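Local atomic coordinates of superoxide dismutase 1 (Perkinsus marinus, PDB entry 2CW2), a protein that probably protects cells from superoxide by converting it, at an iron centre, into hydrogen peroxide and molecular oxygen. Residues 60-65 / 100-105; 156-161 / 173-178. All coordinates share one frame; numbering follows the deposited sequence.

Contact 1 (60-65 with 100-105) pairs the two long helices of the alpha-hairpin domain and carries an iron ligand, H105. Contact 2 (156-161 with 173-178) lies in the C-terminal domain, where a strand meets the connection between the other two strands of its sheet. Their centres are 18 Å apart, yet residues of helix 93-110 bridge them: N104 OD1 lies 3.2 Å from W156 CZ2, and Y103 CZ lies 3.4 Å from I176 CD1. Contact 2 does not reach the metal: the W156 side chain is about 11 Å from the iron at nearest atoms. The two domains meet at the iron, H57 and H105 coming from one and D187 and H191 from the other.

Contact 1 of 2, residues 60-65 / 100-105; sequences KHHQTY and AQVYNH. With FE (Fe (III) ion), chain C.
Y65 and V102 bring the helical segments 60-65 and 100-105 to their nearest backbone approach, CA to CA 6.1 Å, the two running roughly antiparallel with 136° between their directions. Y65 lies across the interface with CG beside its own backbone N (chi1 -76°), which places the phenol ring over Q101. The CB of Q101 sits almost exactly above the ring centre, 3.6 Å from the centroid, in a CH-pi contact. Beyond it the Q101 chain bends, and NE2 reaches the phenol oxygen, giving a nearly straight hydrogen bond from Q101 NE2 to Y65 OH of 3.0 Å. The hydroxyl lies close to the amide plane. The other hydrogen of NE2 is given to the iron-bound water, while OE1 accepts from N104 ND2 and from W154 NE1 outside the segments, so both ends of the amide are held and its rotation is fixed.

H62 turns CG anti to its backbone N and presents one imidazole face to H105, whose CB lies 3.4 Å from the ring centroid. H62 NE2 also makes a weak, bent hydrogen bond to V102 O at 3.1 Å. H105 in turn binds the iron through NE2 at 1.9 Å, and its ND1 donates to Q101 O at 2.8 Å. H105 N bonds the same oxygen from the opposite face of its plane; the ND1 bond, with NE2 on the iron, fixes the rotation of the imidazole.

H57, D187 and H191 complete the protein ligands, and F150 of the second subunit packs on Y65 and Q101. A tyrosine and a glutamine from the helical hairpin, linked to metal-bound solvent, characterise the active site of iron superoxide dismutases.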
ATOM      1  N   LYS A  60      -1.313 -16.615  -1.897  1.00 12.68           N
ATOM      2  CA  LYS A  60      -1.194 -15.755  -3.075  1.00 12.95           C
ATOM      3  C   LYS A  60      -0.010 -14.765  -2.984  1.00 11.99           C
ATOM      4  O   LYS A  60       0.956 -14.873  -3.759  1.00 12.52           O
ATOM      5  CB  LYS A  60      -2.531 -15.043  -3.438  1.00 14.46           C
ATOM      6  CG  LYS A  60      -3.696 -16.007  -3.922  1.00 17.16           C
ATOM      7  CD  LYS A  60      -3.303 -16.832  -5.165  1.00 18.38           C
ATOM      8  CE  LYS A  60      -4.479 -17.621  -5.826  1.00 20.56           C
ATOM      9  NZ  LYS A  60      -5.718 -17.629  -5.013  1.00 21.78           N
ATOM     10  N   HIS A  61      -0.070 -13.821  -2.040  1.00 11.29           N
ATOM     11  CA  HIS A  61       0.923 -12.746  -1.989  1.00 10.75           C
ATOM     12  C   HIS A  61       2.313 -13.289  -1.705  1.00 10.34           C
ATOM     13  O   HIS A  61       3.239 -13.077  -2.488  1.00 10.05           O
ATOM     14  CB  HIS A  61       0.554 -11.703  -0.921  1.00 11.19           C
ATOM     15  CG  HIS A  61      -0.674 -10.910  -1.248  1.00 11.38           C
ATOM     16  ND1 HIS A  61      -0.653  -9.813  -2.084  1.00 12.08           N
ATOM     17  CD2 HIS A  61      -1.961 -11.056  -0.854  1.00 11.39           C
ATOM     18  CE1 HIS A  61      -1.874  -9.319  -2.191  1.00 10.76           C
ATOM     19  NE2 HIS A  61      -2.683 -10.049  -1.447  1.00 11.09           N
ATOM     20  N   HIS A  62       2.456 -13.976  -0.569  1.00  9.98           N
ATOM     21  CA  HIS A  62       3.744 -14.505  -0.131  1.00 10.09           C
ATOM     22  C   HIS A  62       4.314 -15.438  -1.201  1.00 11.28           C
ATOM     23  O   HIS A  62       5.450 -15.266  -1.657  1.00 10.64           O
ATOM     24  CB  HIS A  62       3.583 -15.254   1.206  1.00  9.40           C
ATOM     25  CG  HIS A  62       4.870 -15.511   1.951  1.00 10.72           C
ATOM     26  ND1 HIS A  62       4.900 -16.225   3.133  1.00 11.26           N
ATOM     27  CD2 HIS A  62       6.154 -15.164   1.691  1.00 11.11           C
ATOM     28  CE1 HIS A  62       6.144 -16.287   3.582  1.00 11.77           C
ATOM     29  NE2 HIS A  62       6.931 -15.662   2.720  1.00 11.86           N
ATOM     30  N   GLN A  63       3.530 -16.437  -1.587  1.00 11.32           N
ATOM     31  CA  GLN A  63       4.014 -17.416  -2.552  1.00 12.37           C
ATOM     32  C   GLN A  63       4.417 -16.778  -3.867  1.00 12.64           C
ATOM     33  O   GLN A  63       5.376 -17.209  -4.509  1.00 13.18           O
ATOM     34  CB  GLN A  63       2.971 -18.504  -2.799  1.00 11.97           C
ATOM     35  CG  GLN A  63       3.415 -19.541  -3.836  1.00 14.31           C
ATOM     36  CD  GLN A  63       4.470 -20.475  -3.298  1.00 14.99           C
ATOM     37  OE1 GLN A  63       4.238 -21.159  -2.295  1.00 16.24           O
ATOM     38  NE2 GLN A  63       5.638 -20.510  -3.954  1.00 14.51           N
ATOM     39  N   THR A  64       3.664 -15.769  -4.286  1.00 11.41           N
ATOM     40  CA  THR A  64       3.951 -15.105  -5.549  1.00 12.58           C
ATOM     41  C   THR A  64       5.249 -14.322  -5.477  1.00 12.63           C
ATOM     42  O   THR A  64       5.991 -14.251  -6.459  1.00 12.60           O
ATOM     43  CB  THR A  64       2.776 -14.212  -5.969  1.00 12.79           C
ATOM     44  OG1 THR A  64       1.665 -15.050  -6.278  1.00 12.49           O
ATOM     45  CG2 THR A  64       3.062 -13.496  -7.299  1.00 13.50           C
ATOM     46  N   TYR A  65       5.540 -13.727  -4.325  1.00 11.87           N
ATOM     47  CA  TYR A  65       6.811 -13.027  -4.194  1.00 11.69           C
ATOM     48  C   TYR A  65       7.951 -14.034  -4.403  1.00 11.29           C
ATOM     49  O   TYR A  65       8.965 -13.723  -5.042  1.00 12.17           O
ATOM     50  CB  TYR A  65       6.971 -12.385  -2.807  1.00 12.11           C
ATOM     51  CG  TYR A  65       6.186 -11.097  -2.546  1.00 11.99           C
ATOM     52  CD1 TYR A  65       6.324  -9.981  -3.363  1.00 12.55           C
ATOM     53  CD2 TYR A  65       5.328 -11.007  -1.458  1.00 12.74           C
ATOM     54  CE1 TYR A  65       5.615  -8.799  -3.094  1.00 12.77           C
ATOM     55  CE2 TYR A  65       4.601  -9.842  -1.189  1.00 13.10           C
ATOM     56  CZ  TYR A  65       4.758  -8.743  -2.005  1.00 13.76           C
ATOM     57  OH  TYR A  65       4.040  -7.596  -1.723  1.00 12.13           O
ATOM     58  N   ALA A 100      13.109  -8.993   0.228  1.00 10.96           N
ATOM     59  CA  ALA A 100      12.657  -8.354   1.461  1.00 10.38           C
ATOM     60  C   ALA A 100      11.246  -8.818   1.818  1.00 10.71           C
ATOM     61  O   ALA A 100      10.996  -9.264   2.947  1.00  9.36           O
ATOM     62  CB  ALA A 100      12.718  -6.818   1.334  1.00  8.77           C
ATOM     63  N   GLN A 101      10.337  -8.773   0.845  1.00 10.97           N
ATOM     64  CA  GLN A 101       8.958  -9.176   1.099  1.00 10.69           C
ATOM     65  C   GLN A 101       8.850 -10.657   1.448  1.00 10.79           C
ATOM     66  O   GLN A 101       8.048 -11.029   2.293  1.00 11.05           O
ATOM     67  CB  GLN A 101       8.050  -8.822  -0.077  1.00 11.82           C
ATOM     68  CG  GLN A 101       7.733  -7.341  -0.160  1.00 11.79           C
ATOM     69  CD  GLN A 101       6.853  -6.876   0.997  1.00 12.83           C
ATOM     70  OE1 GLN A 101       7.356  -6.616   2.069  1.00 12.49           O
ATOM     71  NE2 GLN A 101       5.550  -6.750   0.758  1.00 12.75           N
ATOM     72  N   VAL A 102       9.676 -11.506   0.831  1.00  9.21           N
ATOM     73  CA  VAL A 102       9.627 -12.921   1.162  1.00  9.96           C
ATOM     74  C   VAL A 102      10.030 -13.091   2.636  1.00 10.10           C
ATOM     75  O   VAL A 102       9.337 -13.760   3.398  1.00 10.32           O
ATOM     76  CB  VAL A 102      10.556 -13.768   0.257  1.00 10.79           C
ATOM     77  CG1 VAL A 102      10.785 -15.189   0.857  1.00 11.93           C
ATOM     78  CG2 VAL A 102      10.003 -13.882  -1.141  1.00 10.28           C
ATOM     79  N   TYR A 103      11.149 -12.485   3.031  1.00  8.41           N
ATOM     80  CA  TYR A 103      11.587 -12.527   4.439  1.00  9.07           C
ATOM     81  C   TYR A 103      10.543 -11.917   5.391  1.00  9.48           C
ATOM     82  O   TYR A 103      10.226 -12.485   6.450  1.00  8.06           O
ATOM     83  CB  TYR A 103      12.917 -11.779   4.615  1.00  9.01           C
ATOM     84  CG  TYR A 103      13.463 -11.826   6.025  1.00 10.61           C
ATOM     85  CD1 TYR A 103      14.528 -12.670   6.344  1.00 11.55           C
ATOM     86  CD2 TYR A 103      12.921 -11.030   7.036  1.00 11.57           C
ATOM     87  CE1 TYR A 103      15.028 -12.743   7.639  1.00 12.28           C
ATOM     88  CE2 TYR A 103      13.410 -11.089   8.342  1.00 11.34           C
ATOM     89  CZ  TYR A 103      14.473 -11.952   8.626  1.00 12.76           C
ATOM     90  OH  TYR A 103      14.974 -12.026   9.904  1.00 12.42           O
ATOM     91  N   ASN A 104      10.035 -10.745   5.023  1.00  7.39           N
ATOM     92  CA  ASN A 104       9.075 -10.044   5.862  1.00  9.51           C
ATOM     93  C   ASN A 104       7.848 -10.903   6.184  1.00  9.09           C
ATOM     94  O   ASN A 104       7.355 -10.907   7.316  1.00  8.44           O
ATOM     95  CB  ASN A 104       8.631  -8.747   5.173  1.00  8.22           C
ATOM     96  CG  ASN A 104       9.779  -7.749   5.025  1.00  9.61           C
ATOM     97  OD1 ASN A 104      10.826  -7.901   5.643  1.00  8.38           O
ATOM     98  ND2 ASN A 104       9.593  -6.749   4.184  1.00  8.82           N
ATOM     99  N   HIS A 105       7.337 -11.609   5.180  1.00  9.42           N
ATOM    100  CA  HIS A 105       6.139 -12.409   5.391  1.00  8.92           C
ATOM    101  C   HIS A 105       6.446 -13.678   6.209  1.00  9.72           C
ATOM    102  O   HIS A 105       5.677 -14.041   7.111  1.00  9.14           O
ATOM    103  CB  HIS A 105       5.428 -12.708   4.055  1.00  9.98           C
ATOM    104  CG  HIS A 105       4.704 -11.518   3.478  1.00  9.81           C
ATOM    105  ND1 HIS A 105       5.310 -10.609   2.629  1.00  9.21           N
ATOM    106  CD2 HIS A 105       3.428 -11.087   3.638  1.00  9.58           C
ATOM    107  CE1 HIS A 105       4.426  -9.676   2.292  1.00  8.83           C
ATOM    108  NE2 HIS A 105       3.281  -9.924   2.913  1.00  9.57           N
TER
HETATM  109 FE    FE C 402       1.787  -8.731   3.299  1.00 11.30          FE
HETATM  110  O   HOH W   1       3.204  -6.936   2.770  1.00  9.82           O

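Contact 2 of 2, residues 156-161 / 173-178; sequences WLIADD and GNPIRE
W156 and P175 form the tightly packed part of this contact, where strand 153-159 meets the connection that follows strand 164-170. With CG beside its own backbone N (chi1 -62°), the W156 indole extends toward residues 173-175 and offers a face to the proline. P175 CD sits over the five-membered ring, 3.4 Å from its centroid and 10° off the normal, a well-centred CH-pi contact. At the edge of the same indole, W156 NE1 donates to G173 O at 3.1 Å. The bond is bent, at 145° at the hydrogen, and the oxygen lies somewhat out of the ring plane, yet it satisfies the polar atom of a buried side chain. The six-membered ring reaches farther along the connection, CZ2 lying 4.1 Å from N174 CB.

Two residues on, I158 projects from the same side of the strand, and its CG1 packs against P175 CB at 3.8 Å. The fit at the tip of this isoleucine is doubtful in the model. W156 and I158 together thus border the proline, the tryptophan at CD and the isoleucine at CB.

Past P175 the two segments part. The chain turns, with R177 N bonded to N174 O at 3.0 Å, and R177 and E178 become exposed, the guanidinium NH1 of R177 bonding to I88 O and E91 O. On the strand side, D160 and the exposed D161 leave the sheet, and their side chains do not touch 173-178.

The connection, which runs from one outer strand to the other, packs against the central strand of the three-stranded antiparallel sheet, in the mixed alpha-helical and antiparallel-sheet (alpha+beta) C-terminal domain characteristic of iron/manganese superoxide dismutases.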
ATOM      1  N   TRP A 156       8.537  -2.663  12.877  1.00  9.27           N
ATOM      2  CA  TRP A 156       9.447  -3.654  13.437  1.00  9.93           C
ATOM      3  C   TRP A 156       9.824  -3.283  14.869  1.00 11.11           C
ATOM      4  O   TRP A 156       9.999  -2.099  15.178  1.00 11.70           O
ATOM      5  CB  TRP A 156      10.748  -3.647  12.640  1.00 10.07           C
ATOM      6  CG  TRP A 156      10.631  -4.012  11.213  1.00  9.98           C
ATOM      7  CD1 TRP A 156      10.371  -3.166  10.154  1.00 10.90           C
ATOM      8  CD2 TRP A 156      10.806  -5.310  10.652  1.00 10.89           C
ATOM      9  NE1 TRP A 156      10.358  -3.878   8.977  1.00  9.95           N
ATOM     10  CE2 TRP A 156      10.630  -5.193   9.253  1.00 10.52           C
ATOM     11  CE3 TRP A 156      11.094  -6.578  11.192  1.00 11.48           C
ATOM     12  CZ2 TRP A 156      10.737  -6.285   8.389  1.00 10.50           C
ATOM     13  CZ3 TRP A 156      11.188  -7.663  10.328  1.00 10.40           C
ATOM     14  CH2 TRP A 156      10.996  -7.505   8.947  1.00 10.68           C
ATOM     15  N   LEU A 157       9.925  -4.288  15.735  1.00 12.13           N
ATOM     16  CA  LEU A 157      10.675  -4.153  16.980  1.00 10.99           C
ATOM     17  C   LEU A 157      12.018  -4.750  16.637  1.00 11.86           C
ATOM     18  O   LEU A 157      12.087  -5.895  16.161  1.00 12.02           O
ATOM     19  CB  LEU A 157      10.046  -4.966  18.126  1.00 11.12           C
ATOM     20  CG  LEU A 157      10.935  -4.909  19.388  1.00 10.61           C
ATOM     21  CD1 LEU A 157      11.020  -3.468  19.872  1.00 10.82           C
ATOM     22  CD2 LEU A 157      10.349  -5.759  20.474  1.00 11.11           C
ATOM     23  N   ILE A 158      13.071  -3.967  16.854  1.00 12.11           N
ATOM     24  CA  ILE A 158      14.432  -4.350  16.542  1.00 14.25           C
ATOM     25  C   ILE A 158      15.314  -4.334  17.794  1.00 13.28           C
ATOM     26  O   ILE A 158      15.004  -3.662  18.754  1.00 13.83           O
ATOM     27  CB  ILE A 158      14.945  -3.322  15.502  1.00 16.67           C
ATOM     28  CG1 ILE A 158      15.430  -4.019  14.270  1.00 18.69           C
ATOM     29  CG2 ILE A 158      15.844  -2.256  16.089  1.00 17.15           C
ATOM     30  CD1 ILE A 158      14.288  -4.341  13.408  1.00 19.30           C
ATOM     31  N   ALA A 159      16.384  -5.118  17.777  1.00 13.01           N
ATOM     32  CA  ALA A 159      17.495  -4.929  18.710  1.00 14.80           C
ATOM     33  C   ALA A 159      18.575  -4.216  17.917  1.00 15.62           C
ATOM     34  O   ALA A 159      19.014  -4.695  16.869  1.00 16.15           O
ATOM     35  CB  ALA A 159      18.022  -6.268  19.201  1.00 15.37           C
ATOM     36  N   ASP A 160      18.994  -3.059  18.384  1.00 16.66           N
ATOM     37  CA  ASP A 160      19.950  -2.324  17.598  1.00 20.16           C
ATOM     38  C   ASP A 160      21.341  -2.698  18.110  1.00 23.14           C
ATOM     39  O   ASP A 160      21.981  -3.627  17.605  1.00 27.45           O
ATOM     40  CB  ASP A 160      19.615  -0.837  17.617  1.00 20.17           C
ATOM     41  CG  ASP A 160      20.551  -0.019  16.778  1.00 21.33           C
ATOM     42  OD1 ASP A 160      21.764  -0.306  16.779  1.00 21.43           O
ATOM     43  OD2 ASP A 160      20.148   0.927  16.078  1.00 22.68           O
ATOM     44  N   ASP A 161      21.832  -2.061  19.138  1.00 24.02           N
ATOM     45  CA  ASP A 161      23.150  -2.557  19.572  1.00 24.07           C
ATOM     46  C   ASP A 161      22.868  -3.110  20.948  1.00 21.50           C
ATOM     47  O   ASP A 161      23.399  -2.623  21.917  1.00 22.66           O
ATOM     48  CB  ASP A 161      24.167  -1.408  19.624  1.00 26.00           C
ATOM     49  CG  ASP A 161      25.537  -1.772  19.018  1.00 27.76           C
ATOM     50  OD1 ASP A 161      26.289  -2.581  19.616  1.00 26.77           O
ATOM     51  OD2 ASP A 161      25.955  -1.245  17.952  1.00 29.34           O
ATOM     52  N   GLY A 173      10.577  -2.229   3.358  1.00 10.12           N
ATOM     53  CA  GLY A 173      11.710  -1.833   4.172  1.00 11.19           C
ATOM     54  C   GLY A 173      11.951  -2.790   5.324  1.00 11.98           C
ATOM     55  O   GLY A 173      11.012  -3.139   6.048  1.00 11.17           O
ATOM     56  N   ASN A 174      13.211  -3.191   5.495  1.00 10.86           N
ATOM     57  CA  ASN A 174      13.596  -4.263   6.434  1.00 12.27           C
ATOM     58  C   ASN A 174      14.932  -3.869   7.094  1.00 12.81           C
ATOM     59  O   ASN A 174      15.913  -3.596   6.425  1.00 13.27           O
ATOM     60  CB  ASN A 174      13.709  -5.596   5.674  1.00 12.56           C
ATOM     61  CG  ASN A 174      14.119  -6.779   6.563  1.00 12.58           C
ATOM     62  OD1 ASN A 174      13.598  -7.904   6.416  1.00 13.42           O
ATOM     63  ND2 ASN A 174      15.066  -6.554   7.442  1.00  9.83           N
ATOM     64  N   PRO A 175      14.948  -3.779   8.411  1.00 13.75           N
ATOM     65  CA  PRO A 175      16.102  -3.207   9.116  1.00 12.92           C
ATOM     66  C   PRO A 175      17.359  -4.069   9.032  1.00 12.75           C
ATOM     67  O   PRO A 175      18.424  -3.587   9.443  1.00 13.21           O
ATOM     68  CB  PRO A 175      15.606  -3.089  10.552  1.00 13.70           C
ATOM     69  CG  PRO A 175      14.588  -4.162  10.673  1.00 15.25           C
ATOM     70  CD  PRO A 175      13.868  -4.174   9.332  1.00 14.35           C
ATOM     71  N   ILE A 176      17.250  -5.277   8.481  1.00 11.95           N
ATOM     72  CA  ILE A 176      18.444  -6.062   8.204  1.00 13.73           C
ATOM     73  C   ILE A 176      19.351  -5.329   7.209  1.00 14.80           C
ATOM     74  O   ILE A 176      20.573  -5.537   7.199  1.00 14.30           O
ATOM     75  CB  ILE A 176      18.077  -7.483   7.733  1.00 13.27           C
ATOM     76  CG1 ILE A 176      17.551  -8.308   8.904  1.00 14.07           C
ATOM     77  CG2 ILE A 176      19.268  -8.194   7.049  1.00 14.50           C
ATOM     78  CD1 ILE A 176      16.878  -9.583   8.464  1.00 12.12           C
ATOM     79  N   ARG A 177      18.762  -4.454   6.387  1.00 15.34           N
ATOM     80  CA  ARG A 177      19.556  -3.704   5.415  1.00 16.84           C
ATOM     81  C   ARG A 177      20.581  -2.828   6.162  1.00 18.77           C
ATOM     82  O   ARG A 177      21.707  -2.607   5.685  1.00 17.78           O
ATOM     83  CB  ARG A 177      18.658  -2.829   4.535  1.00 17.00           C
ATOM     84  CG  ARG A 177      19.427  -2.026   3.489  1.00 16.96           C
ATOM     85  CD  ARG A 177      18.618  -1.713   2.268  1.00 18.50           C
ATOM     86  NE  ARG A 177      19.381  -1.015   1.235  1.00 19.53           N
ATOM     87  CZ  ARG A 177      19.850  -1.587   0.121  1.00 20.10           C
ATOM     88  NH1 ARG A 177      19.675  -2.891  -0.102  1.00 16.93           N
ATOM     89  NH2 ARG A 177      20.515  -0.841  -0.770  1.00 19.71           N
ATOM     90  N   GLU A 178      20.169  -2.323   7.319  1.00 19.50           N
ATOM     91  CA  GLU A 178      21.078  -1.615   8.216  1.00 23.65           C
ATOM     92  C   GLU A 178      21.738  -2.614   9.185  1.00 23.61           C
ATOM     93  O   GLU A 178      21.772  -3.817   8.915  1.00 23.82           O
ATOM     94  CB  GLU A 178      20.356  -0.452   8.916  1.00 25.41           C
ATOM     95  CG  GLU A 178      18.829  -0.511   8.871  1.00 29.70           C
ATOM     96  CD  GLU A 178      18.208  -0.129   7.529  1.00 30.30           C
ATOM     97  OE1 GLU A 178      16.992  -0.306   7.386  1.00 32.80           O
ATOM     98  OE2 GLU A 178      18.911   0.351   6.614  1.00 31.95           O
TER